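Mandelate racemase/muconate lactonizing enzyme (Polaromonas sp., PDB 2OG9) probably catalyses a racemase-type or related isomerisation of a hydroxy acid, as a mandelate racemase-like member of the enolase superfamily. Local coordinates at residues E239-A244 / E248-L253; I261-M266 / G274-H279; L235-E240 / E331-H336. All coordinates share one frame; numbering follows the deposited sequence.

Contact 1 (E239-A244 / E248-L253)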
loop_
_atom_site.group_PDB
_atom_site.type_symbol
_atom_site.label_atom_id
_atom_site.label_comp_id
_atom_site.label_asym_id
_atom_site.label_seq_id
_atom_site.Cartn_x
_atom_site.Cartn_y
_atom_site.Cartn_z
ATOM N N GLU A 239 -7.691 -27.353 -9.731
ATOM C CA GLU A 239 -8.969 -26.654 -9.633
ATOM C C GLU A 239 -9.665 -26.701 -8.272
ATOM O O GLU A 239 -9.767 -27.758 -7.647
ATOM C CB GLU A 239 -9.893 -27.224 -10.717
ATOM C CG GLU A 239 -11.242 -26.557 -10.888
ATOM C CD GLU A 239 -12.020 -27.180 -12.038
ATOM O OE1 GLU A 239 -11.373 -27.614 -13.013
ATOM O OE2 GLU A 239 -13.266 -27.232 -11.980
ATOM N N GLU A 240 -10.147 -25.542 -7.830
ATOM C CA GLU A 240 -10.861 -25.412 -6.564
ATOM C C GLU A 240 -10.217 -26.140 -5.387
ATOM O O GLU A 240 -10.866 -26.942 -4.717
ATOM C CB GLU A 240 -12.297 -25.913 -6.735
ATOM C CG GLU A 240 -13.205 -24.978 -7.510
ATOM C CD GLU A 240 -13.680 -23.803 -6.675
ATOM O OE1 GLU A 240 -14.881 -23.465 -6.769
ATOM O OE2 GLU A 240 -12.856 -23.217 -5.929
ATOM N N PRO A 241 -8.932 -25.868 -5.115
ATOM C CA PRO A 241 -8.293 -26.553 -3.990
ATOM C C PRO A 241 -8.898 -26.160 -2.643
ATOM O O PRO A 241 -8.882 -26.948 -1.698
ATOM C CB PRO A 241 -6.831 -26.131 -4.118
ATOM C CG PRO A 241 -6.942 -24.739 -4.716
ATOM C CD PRO A 241 -7.997 -24.945 -5.780
ATOM N N LEU A 242 -9.451 -24.952 -2.570
ATOM C CA LEU A 242 -10.039 -24.437 -1.331
ATOM C C LEU A 242 -11.474 -23.956 -1.515
ATOM O O LEU A 242 -12.017 -24.007 -2.616
ATOM C CB LEU A 242 -9.209 -23.264 -0.823
ATOM C CG LEU A 242 -7.729 -23.528 -0.540
ATOM C CD1 LEU A 242 -7.008 -22.202 -0.338
ATOM C CD2 LEU A 242 -7.596 -24.422 0.685
ATOM N N ASP A 243 -12.078 -23.480 -0.428
ATOM C CA ASP A 243 -13.431 -22.947 -0.490
ATOM C C ASP A 243 -13.424 -21.873 -1.575
ATOM O O ASP A 243 -12.508 -21.050 -1.642
ATOM C CB ASP A 243 -13.832 -22.308 0.840
ATOM C CG ASP A 243 -15.191 -21.634 0.772
ATOM O OD1 ASP A 243 -16.220 -22.342 0.801
ATOM O OD2 ASP A 243 -15.232 -20.392 0.669
ATOM N N ALA A 244 -14.452 -21.879 -2.416
ATOM C CA ALA A 244 -14.567 -20.926 -3.513
ATOM C C ALA A 244 -14.390 -19.466 -3.093
ATOM O O ALA A 244 -13.984 -18.625 -3.896
ATOM C CB ALA A 244 -15.917 -21.105 -4.205
ATOM N N GLU A 248 -7.821 -15.111 -0.369
ATOM C CA GLU A 248 -6.464 -14.969 0.147
ATOM C C GLU A 248 -5.771 -16.323 0.093
ATOM O O GLU A 248 -4.589 -16.410 -0.246
ATOM C CB GLU A 248 -6.477 -14.475 1.595
ATOM C CG GLU A 248 -6.675 -12.984 1.746
ATOM C CD GLU A 248 -6.488 -12.524 3.182
ATOM O OE1 GLU A 248 -5.463 -12.890 3.798
ATOM O OE2 GLU A 248 -7.363 -11.790 3.691
ATOM N N GLY A 249 -6.518 -17.370 0.440
ATOM C CA GLY A 249 -5.972 -18.717 0.423
ATOM C C GLY A 249 -5.513 -19.120 -0.965
ATOM O O GLY A 249 -4.403 -19.629 -1.139
ATOM N N HIS A 250 -6.366 -18.888 -1.959
ATOM C CA HIS A 250 -6.029 -19.226 -3.336
ATOM C C HIS A 250 -4.849 -18.396 -3.835
ATOM O O HIS A 250 -3.965 -18.917 -4.507
ATOM C CB HIS A 250 -7.243 -19.013 -4.256
ATOM C CG HIS A 250 -8.277 -20.091 -4.154
ATOM N ND1 HIS A 250 -8.008 -21.415 -4.433
ATOM C CD2 HIS A 250 -9.588 -20.039 -3.820
ATOM C CE1 HIS A 250 -9.108 -22.130 -4.276
ATOM N NE2 HIS A 250 -10.081 -21.318 -3.903
ATOM N N ALA A 251 -4.827 -17.110 -3.503
ATOM C CA ALA A 251 -3.734 -16.236 -3.935
ATOM C C ALA A 251 -2.401 -16.721 -3.372
ATOM O O ALA A 251 -1.374 -16.671 -4.053
ATOM C CB ALA A 251 -3.997 -14.795 -3.487
ATOM N N ALA A 252 -2.419 -17.184 -2.125
ATOM C CA ALA A 252 -1.205 -17.681 -1.478
ATOM C C ALA A 252 -0.687 -18.925 -2.201
ATOM O O ALA A 252 0.515 -19.087 -2.393
ATOM C CB ALA A 252 -1.481 -17.999 -0.007
ATOM N N LEU A 253 -1.597 -19.808 -2.595
ATOM C CA LEU A 253 -1.200 -21.009 -3.313
ATOM C C LEU A 253 -0.608 -20.644 -4.675
ATOM O O LEU A 253 0.429 -21.172 -5.072
ATOM C CB LEU A 253 -2.406 -21.936 -3.493
ATOM C CG LEU A 253 -2.883 -22.641 -2.220
ATOM C CD1 LEU A 253 -4.252 -23.258 -2.441
ATOM C CD2 LEU A 253 -1.863 -23.699 -1.823
#
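Buried packing of a beta-alpha loop on its own helix brings Pro241, Leu242 and Asp243, past barrel strand 238-239, against Gly249, His250 and Leu253 of helix 247-256. The His250 imidazole is central: its CE1 lies 3.4 Å from Pro241 CD, which meets the ring at its edge. Leu242 lies over one face, its CD1 4.3 Å above the ring plane and offset toward the rim, while its CB comes 3.6 Å from His250 CE1. NE2 of His250 gives a weak hydrogen bond to Asp243 O (3.3 Å, bent to 129° at the hydrogen), whereas ND1 is buried without a partner in the model. Replacing this histidine by an alanine would probably leave Asp243 O without that donor and open a gap beside Pro241 and Leu242.

One turn on, Leu242 and Leu253 meet tip to tip, CD1 to CD1 at 3.6 Å, and Pro241 CG lies 3.8 Å from the same Leu253 CD1. A beta carbon built on Gly249 would fall 2.8 Å from Leu242 CD1, a collision. The Asp243 carboxylate is shared between Tyr245 N, hydrogen-bonded to OD2, and Arg111 of a neighbouring subunit, in a salt bridge with OD1. Such a strand-to-helix return is the beta-alpha step of a TIM barrel.

Contact 2 (I261-M266 / G274-H279)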
loop_
_atom_site.group_PDB
_atom_site.type_symbol
_atom_site.label_atom_id
_atom_site.label_comp_id
_atom_site.label_asym_id
_atom_site.label_seq_id
_atom_site.Cartn_x
_atom_site.Cartn_y
_atom_site.Cartn_z
ATOM N N ILE A 261 -3.461 -22.388 -10.589
ATOM C CA ILE A 261 -4.601 -22.604 -9.720
ATOM C C ILE A 261 -5.793 -22.100 -10.517
ATOM O O ILE A 261 -5.749 -21.015 -11.095
ATOM C CB ILE A 261 -4.482 -21.789 -8.425
ATOM C CG1 ILE A 261 -3.233 -22.235 -7.662
ATOM C CG2 ILE A 261 -5.754 -21.946 -7.577
ATOM C CD1 ILE A 261 -3.200 -23.726 -7.355
ATOM N N ALA A 262 -6.849 -22.903 -10.567
ATOM C CA ALA A 262 -8.047 -22.536 -11.300
ATOM C C ALA A 262 -9.211 -22.465 -10.335
ATOM O O ALA A 262 -9.388 -23.352 -9.507
ATOM C CB ALA A 262 -8.335 -23.568 -12.375
ATOM N N THR A 263 -10.003 -21.406 -10.434
ATOM C CA THR A 263 -11.155 -21.269 -9.557
ATOM C C THR A 263 -12.146 -20.260 -10.129
ATOM O O THR A 263 -11.849 -19.585 -11.117
ATOM C CB THR A 263 -10.715 -20.823 -8.145
ATOM O OG1 THR A 263 -11.846 -20.843 -7.264
ATOM C CG2 THR A 263 -10.126 -19.423 -8.187
ATOM N N GLY A 264 -13.326 -20.181 -9.520
ATOM C CA GLY A 264 -14.336 -19.239 -9.970
ATOM C C GLY A 264 -15.655 -19.837 -10.428
ATOM O O GLY A 264 -16.651 -19.123 -10.545
ATOM N N GLU A 265 -15.677 -21.145 -10.676
ATOM C CA GLU A 265 -16.891 -21.806 -11.148
ATOM C C GLU A 265 -18.094 -21.655 -10.221
ATOM O O GLU A 265 -19.234 -21.729 -10.671
ATOM C CB GLU A 265 -16.622 -23.300 -11.395
ATOM C CG GLU A 265 -16.238 -24.078 -10.144
ATOM C CD GLU A 265 -15.769 -25.493 -10.440
ATOM O OE1 GLU A 265 -16.619 -26.381 -10.665
ATOM O OE2 GLU A 265 -14.538 -25.715 -10.450
HETATM N N MSE A 266 -17.852 -21.425 -8.934
HETATM C CA MSE A 266 -18.952 -21.289 -7.978
HETATM C C MSE A 266 -19.516 -19.877 -7.835
HETATM O O MSE A 266 -20.617 -19.692 -7.305
HETATM C CB MSE A 266 -18.506 -21.769 -6.593
HETATM C CG MSE A 266 -18.063 -23.219 -6.549
HETATM SE SE MSE A 266 -19.464 -24.396 -7.170
HETATM C CE MSE A 266 -20.713 -24.136 -5.710
ATOM N N GLY A 274 -14.492 -10.094 -9.624
ATOM C CA GLY A 274 -13.619 -8.943 -9.507
ATOM C C GLY A 274 -12.789 -9.044 -8.241
ATOM O O GLY A 274 -11.608 -8.708 -8.236
ATOM N N ASP A 275 -13.405 -9.523 -7.165
ATOM C CA ASP A 275 -12.711 -9.655 -5.892
ATOM C C ASP A 275 -11.619 -10.714 -6.023
ATOM O O ASP A 275 -10.488 -10.521 -5.573
ATOM C CB ASP A 275 -13.710 -10.035 -4.796
ATOM C CG ASP A 275 -13.177 -9.763 -3.401
ATOM O OD1 ASP A 275 -12.675 -8.641 -3.163
ATOM O OD2 ASP A 275 -13.272 -10.666 -2.541
ATOM N N LEU A 276 -11.965 -11.828 -6.658
ATOM C CA LEU A 276 -11.025 -12.918 -6.881
ATOM C C LEU A 276 -9.828 -12.397 -7.688
ATOM O O LEU A 276 -8.668 -12.680 -7.366
ATOM C CB LEU A 276 -11.742 -14.049 -7.633
ATOM C CG LEU A 276 -11.019 -15.365 -7.926
ATOM C CD1 LEU A 276 -12.026 -16.413 -8.403
ATOM C CD2 LEU A 276 -9.951 -15.135 -8.978
ATOM N N ILE A 277 -10.118 -11.617 -8.725
ATOM C CA ILE A 277 -9.083 -11.049 -9.588
ATOM C C ILE A 277 -8.236 -10.021 -8.837
ATOM O O ILE A 277 -7.036 -9.915 -9.070
ATOM C CB ILE A 277 -9.720 -10.393 -10.843
ATOM C CG1 ILE A 277 -10.337 -11.486 -11.729
ATOM C CG2 ILE A 277 -8.674 -9.579 -11.616
ATOM C CD1 ILE A 277 -11.149 -10.949 -12.913
ATOM N N ARG A 278 -8.864 -9.269 -7.938
ATOM C CA ARG A 278 -8.146 -8.267 -7.155
ATOM C C ARG A 278 -7.094 -8.957 -6.282
ATOM O O ARG A 278 -5.997 -8.436 -6.084
ATOM C CB ARG A 278 -9.133 -7.483 -6.284
ATOM C CG ARG A 278 -8.512 -6.353 -5.472
ATOM C CD ARG A 278 -9.592 -5.515 -4.792
ATOM N NE ARG A 278 -10.336 -6.267 -3.782
ATOM C CZ ARG A 278 -9.854 -6.596 -2.587
ATOM N NH1 ARG A 278 -8.625 -6.238 -2.242
ATOM N NH2 ARG A 278 -10.602 -7.283 -1.734
ATOM N N HIS A 279 -7.430 -10.140 -5.771
ATOM C CA HIS A 279 -6.514 -10.910 -4.934
ATOM C C HIS A 279 -5.466 -11.672 -5.750
ATOM O O HIS A 279 -4.516 -12.211 -5.180
ATOM C CB HIS A 279 -7.275 -11.953 -4.102
ATOM C CG HIS A 279 -8.008 -11.394 -2.925
ATOM N ND1 HIS A 279 -9.152 -10.636 -3.047
ATOM C CD2 HIS A 279 -7.776 -11.513 -1.595
ATOM C CE1 HIS A 279 -9.594 -10.314 -1.845
ATOM N NE2 HIS A 279 -8.778 -10.834 -0.946
#
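The beta-alpha-beta unit of strand 261-263, helix 270-278 and strand 284-285 is joined here at its first two elements, through Thr263 and Gly264 on one side and Leu276 on the other. It is a beta-alpha-beta crossover of the TIM barrel, with the helix laid on the outside of the strands. The interface is small, 96 Å² summed over both sides, and purely apolar; the nearest alpha carbons, Gly264 CA and Leu276 CA, are 7.8 Å apart.

One methyl does most of the touching. Leu276 CD1 reaches Thr263 CG2 at 3.6 Å and Gly264 CA at 4.0 Å, the leucine and threonine side chains running alongside in opposite senses. The torsion of Thr263 (chi1 -173°) sets its hydroxyl opposite the backbone N and its methyl in the crowded position between N and C. This divides the residue: CG2 faces the helix, while OG1 is hydrogen-bonded to Glu240 OE2, just after the neighbouring strand 238-239. At Gly264 the chain turns with a positive phi, and a beta carbon there would run into Thr263 O. Beyond the contact, Leu276 also packs on His247 and Leu285, so neighbouring elements share in covering it.

Away from the contact, the same helix carries a cluster of polar groups round Asp275. Asp275 OD1 takes Arg278 NH2 at 2.9 Å, on the syn side of the carboxylate, in a salt bridge, while Asp275 OD2 is hydrogen-bonded to His247 ND1. Asp275 O accepts two N-H groups from opposite faces of its carbonyl plane: the backbone His279 N, and His279 ND1 at 2.9 Å with 160° at the hydrogen. ND1 stands above the carbonyl plane, 41° out of it, although the oxygen lies close to the plane of the imidazole.

Contact 3 (L235-E240 / E331-H336)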
loop_
_atom_site.group_PDB
_atom_site.type_symbol
_atom_site.label_atom_id
_atom_site.label_comp_id
_atom_site.label_asym_id
_atom_site.label_seq_id
_atom_site.Cartn_x
_atom_site.Cartn_y
_atom_site.Cartn_z
ATOM N N LEU A 235 0.798 -30.588 -13.955
ATOM C CA LEU A 235 -0.613 -30.570 -14.312
ATOM C C LEU A 235 -0.931 -29.240 -14.982
ATOM O O LEU A 235 -0.237 -28.250 -14.759
ATOM C CB LEU A 235 -1.478 -30.714 -13.061
ATOM C CG LEU A 235 -1.308 -31.973 -12.212
ATOM C CD1 LEU A 235 -2.135 -31.819 -10.943
ATOM C CD2 LEU A 235 -1.738 -33.203 -13.007
ATOM N N VAL A 236 -1.974 -29.221 -15.805
ATOM C CA VAL A 236 -2.381 -27.991 -16.471
ATOM C C VAL A 236 -2.841 -27.045 -15.370
ATOM O O VAL A 236 -2.543 -25.851 -15.394
ATOM C CB VAL A 236 -3.542 -28.238 -17.456
ATOM C CG1 VAL A 236 -3.954 -26.929 -18.108
ATOM C CG2 VAL A 236 -3.116 -29.249 -18.513
ATOM N N TRP A 237 -3.575 -27.587 -14.401
ATOM C CA TRP A 237 -4.037 -26.788 -13.276
ATOM C C TRP A 237 -4.575 -27.636 -12.134
ATOM O O TRP A 237 -4.814 -28.835 -12.290
ATOM C CB TRP A 237 -5.122 -25.783 -13.714
ATOM C CG TRP A 237 -6.460 -26.377 -14.100
ATOM C CD1 TRP A 237 -7.268 -27.178 -13.333
ATOM C CD2 TRP A 237 -7.167 -26.164 -15.329
ATOM N NE1 TRP A 237 -8.430 -27.470 -14.011
ATOM C CE2 TRP A 237 -8.394 -26.861 -15.237
ATOM C CE3 TRP A 237 -6.884 -25.447 -16.499
ATOM C CZ2 TRP A 237 -9.337 -26.861 -16.275
ATOM C CZ3 TRP A 237 -7.824 -25.448 -17.531
ATOM C CH2 TRP A 237 -9.032 -26.150 -17.410
ATOM N N ILE A 238 -4.716 -26.998 -10.977
ATOM C CA ILE A 238 -5.289 -27.618 -9.792
ATOM C C ILE A 238 -6.521 -26.748 -9.567
ATOM O O ILE A 238 -6.411 -25.556 -9.272
ATOM C CB ILE A 238 -4.332 -27.541 -8.588
ATOM C CG1 ILE A 238 -3.126 -28.462 -8.838
ATOM C CG2 ILE A 238 -5.080 -27.932 -7.306
ATOM C CD1 ILE A 238 -2.054 -28.410 -7.756
ATOM N N GLU A 239 -7.691 -27.353 -9.731
ATOM C CA GLU A 239 -8.969 -26.654 -9.633
ATOM C C GLU A 239 -9.665 -26.701 -8.272
ATOM O O GLU A 239 -9.767 -27.758 -7.647
ATOM C CB GLU A 239 -9.893 -27.224 -10.717
ATOM C CG GLU A 239 -11.242 -26.557 -10.888
ATOM C CD GLU A 239 -12.020 -27.180 -12.038
ATOM O OE1 GLU A 239 -11.373 -27.614 -13.013
ATOM O OE2 GLU A 239 -13.266 -27.232 -11.980
ATOM N N GLU A 240 -10.147 -25.542 -7.830
ATOM C CA GLU A 240 -10.861 -25.412 -6.564
ATOM C C GLU A 240 -10.217 -26.140 -5.387
ATOM O O GLU A 240 -10.866 -26.942 -4.717
ATOM C CB GLU A 240 -12.297 -25.913 -6.735
ATOM C CG GLU A 240 -13.205 -24.978 -7.510
ATOM C CD GLU A 240 -13.680 -23.803 -6.675
ATOM O OE1 GLU A 240 -14.881 -23.465 -6.769
ATOM O OE2 GLU A 240 -12.856 -23.217 -5.929
ATOM N N GLU A 331 -5.375 -18.312 -25.481
ATOM C CA GLU A 331 -5.866 -19.684 -25.614
ATOM C C GLU A 331 -6.560 -20.243 -24.377
ATOM O O GLU A 331 -5.917 -20.535 -23.369
ATOM C CB GLU A 331 -4.716 -20.624 -26.007
ATOM C CG GLU A 331 -4.292 -20.532 -27.467
ATOM C CD GLU A 331 -5.365 -21.036 -28.425
ATOM O OE1 GLU A 331 -5.854 -22.167 -28.223
ATOM O OE2 GLU A 331 -5.712 -20.305 -29.382
ATOM N N PRO A 332 -7.890 -20.405 -24.442
ATOM C CA PRO A 332 -8.649 -20.939 -23.311
ATOM C C PRO A 332 -8.801 -22.461 -23.380
ATOM O O PRO A 332 -8.313 -23.111 -24.312
ATOM C CB PRO A 332 -9.991 -20.233 -23.447
ATOM C CG PRO A 332 -10.178 -20.220 -24.940
ATOM C CD PRO A 332 -8.797 -19.845 -25.467
ATOM N N TRP A 333 -9.461 -23.015 -22.368
ATOM C CA TRP A 333 -9.762 -24.441 -22.299
ATOM C C TRP A 333 -11.255 -24.533 -21.998
ATOM O O TRP A 333 -11.774 -23.748 -21.206
ATOM C CB TRP A 333 -9.015 -25.138 -21.154
ATOM C CG TRP A 333 -7.574 -25.489 -21.406
ATOM C CD1 TRP A 333 -6.477 -24.723 -21.123
ATOM C CD2 TRP A 333 -7.074 -26.733 -21.913
ATOM N NE1 TRP A 333 -5.325 -25.419 -21.413
ATOM C CE2 TRP A 333 -5.661 -26.654 -21.899
ATOM C CE3 TRP A 333 -7.681 -27.911 -22.373
ATOM C CZ2 TRP A 333 -4.844 -27.711 -22.328
ATOM C CZ3 TRP A 333 -6.870 -28.963 -22.801
ATOM C CH2 TRP A 333 -5.464 -28.853 -22.773
ATOM N N VAL A 334 -11.947 -25.473 -22.633
ATOM C CA VAL A 334 -13.372 -25.679 -22.389
ATOM C C VAL A 334 -13.594 -27.164 -22.144
ATOM O O VAL A 334 -13.004 -28.004 -22.838
ATOM C CB VAL A 334 -14.235 -25.232 -23.600
ATOM C CG1 VAL A 334 -15.681 -25.647 -23.378
ATOM C CG2 VAL A 334 -14.151 -23.722 -23.777
ATOM N N GLU A 335 -14.428 -27.498 -21.163
ATOM C CA GLU A 335 -14.711 -28.897 -20.848
ATOM C C GLU A 335 -15.762 -29.481 -21.774
ATOM O O GLU A 335 -16.821 -28.870 -21.988
ATOM C CB GLU A 335 -15.183 -29.032 -19.384
ATOM C CG GLU A 335 -15.641 -30.439 -19.038
ATOM C CD GLU A 335 -15.990 -30.594 -17.580
ATOM O OE1 GLU A 335 -16.621 -29.670 -17.029
ATOM O OE2 GLU A 335 -15.647 -31.638 -16.988
ATOM N N HIS A 336 -15.439 -30.631 -22.355
ATOM C CA HIS A 336 -16.376 -31.311 -23.221
ATOM C C HIS A 336 -17.145 -32.321 -22.417
ATOM O O HIS A 336 -16.636 -33.408 -22.110
ATOM C CB HIS A 336 -15.690 -32.079 -24.365
ATOM C CG HIS A 336 -16.628 -32.944 -25.146
ATOM N ND1 HIS A 336 -17.152 -34.119 -24.649
ATOM C CD2 HIS A 336 -17.127 -32.805 -26.396
ATOM C CE1 HIS A 336 -17.925 -34.669 -25.565
ATOM N NE2 HIS A 336 -17.927 -33.893 -26.635
#
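Trp237 and Trp333 form the tight part of this contact, a T-shaped pair in which the six-membered ring of Trp237 presents its edge to the five-membered ring of Trp333. The evidence is a centroid separation of 5.5 Å with the planes 87° apart, close to perpendicular. At atomic level the leading corner of the edge is Trp237 CZ3, which lies 3.8 Å from Trp333 CB and 3.9 Å from Trp333 CG; CB sits near the plane of the Trp237 indole. With chi1 at 70°, Trp237 holds its CG between its own backbone N and carbonyl carbon, and the indole extends across toward segment 331-336.

The looser flank belongs to Val236, which is partly exposed to solvent. Its CG1, set opposite the backbone N, comes obliquely to the indole of Trp333, 3.9 Å from NE1 and 4.2 Å from CE2. The backbones stay well apart even here, the nearest alpha carbons being Val236 CA and Trp333 CA at 10.1 Å: the two segments meet through side chains and do not pair as strands. Past the aromatic pair, Trp237 NE1 gives a weak hydrogen bond to Glu239 OE1 (3.1 Å), two residues further along the chain.

Around the pair the setting is that of a barrel interior. Trp237 touches Met211 of strand 210-213, meets Tyr284 of strand 284-285 and stands edge-to-face with Tyr152, while Trp333 rests on Arg150 and Tyr152 of strand 148-152, the parallel neighbour of strand 333-335; on the other face of that strand, Val334 packs against helix 318-326.

In the fold
All three contacts lie in the barrel domain. The centres of contacts 1 and 2 are about 9 Å apart, and contact 3 is centred about 15 Å from contact 1 and about 14 Å from contact 2. Contacts 1 and 2 follow in series, each packing a strand or the loop after it on the helix outside; strands 238-239 and 261-263 are parallel neighbours, joined where Glu240 N meets Ala262 O. Contacts 1 and 3 start from overlapping segments, on either side of strand 238-239, and contact 3 encloses contact 2. Glu239, ending its strand, and Glu265, just past the next, probably match acidic metal-site positions of the enolase superfamily, although calcium is bound elsewhere, at Ala254 and Phe257.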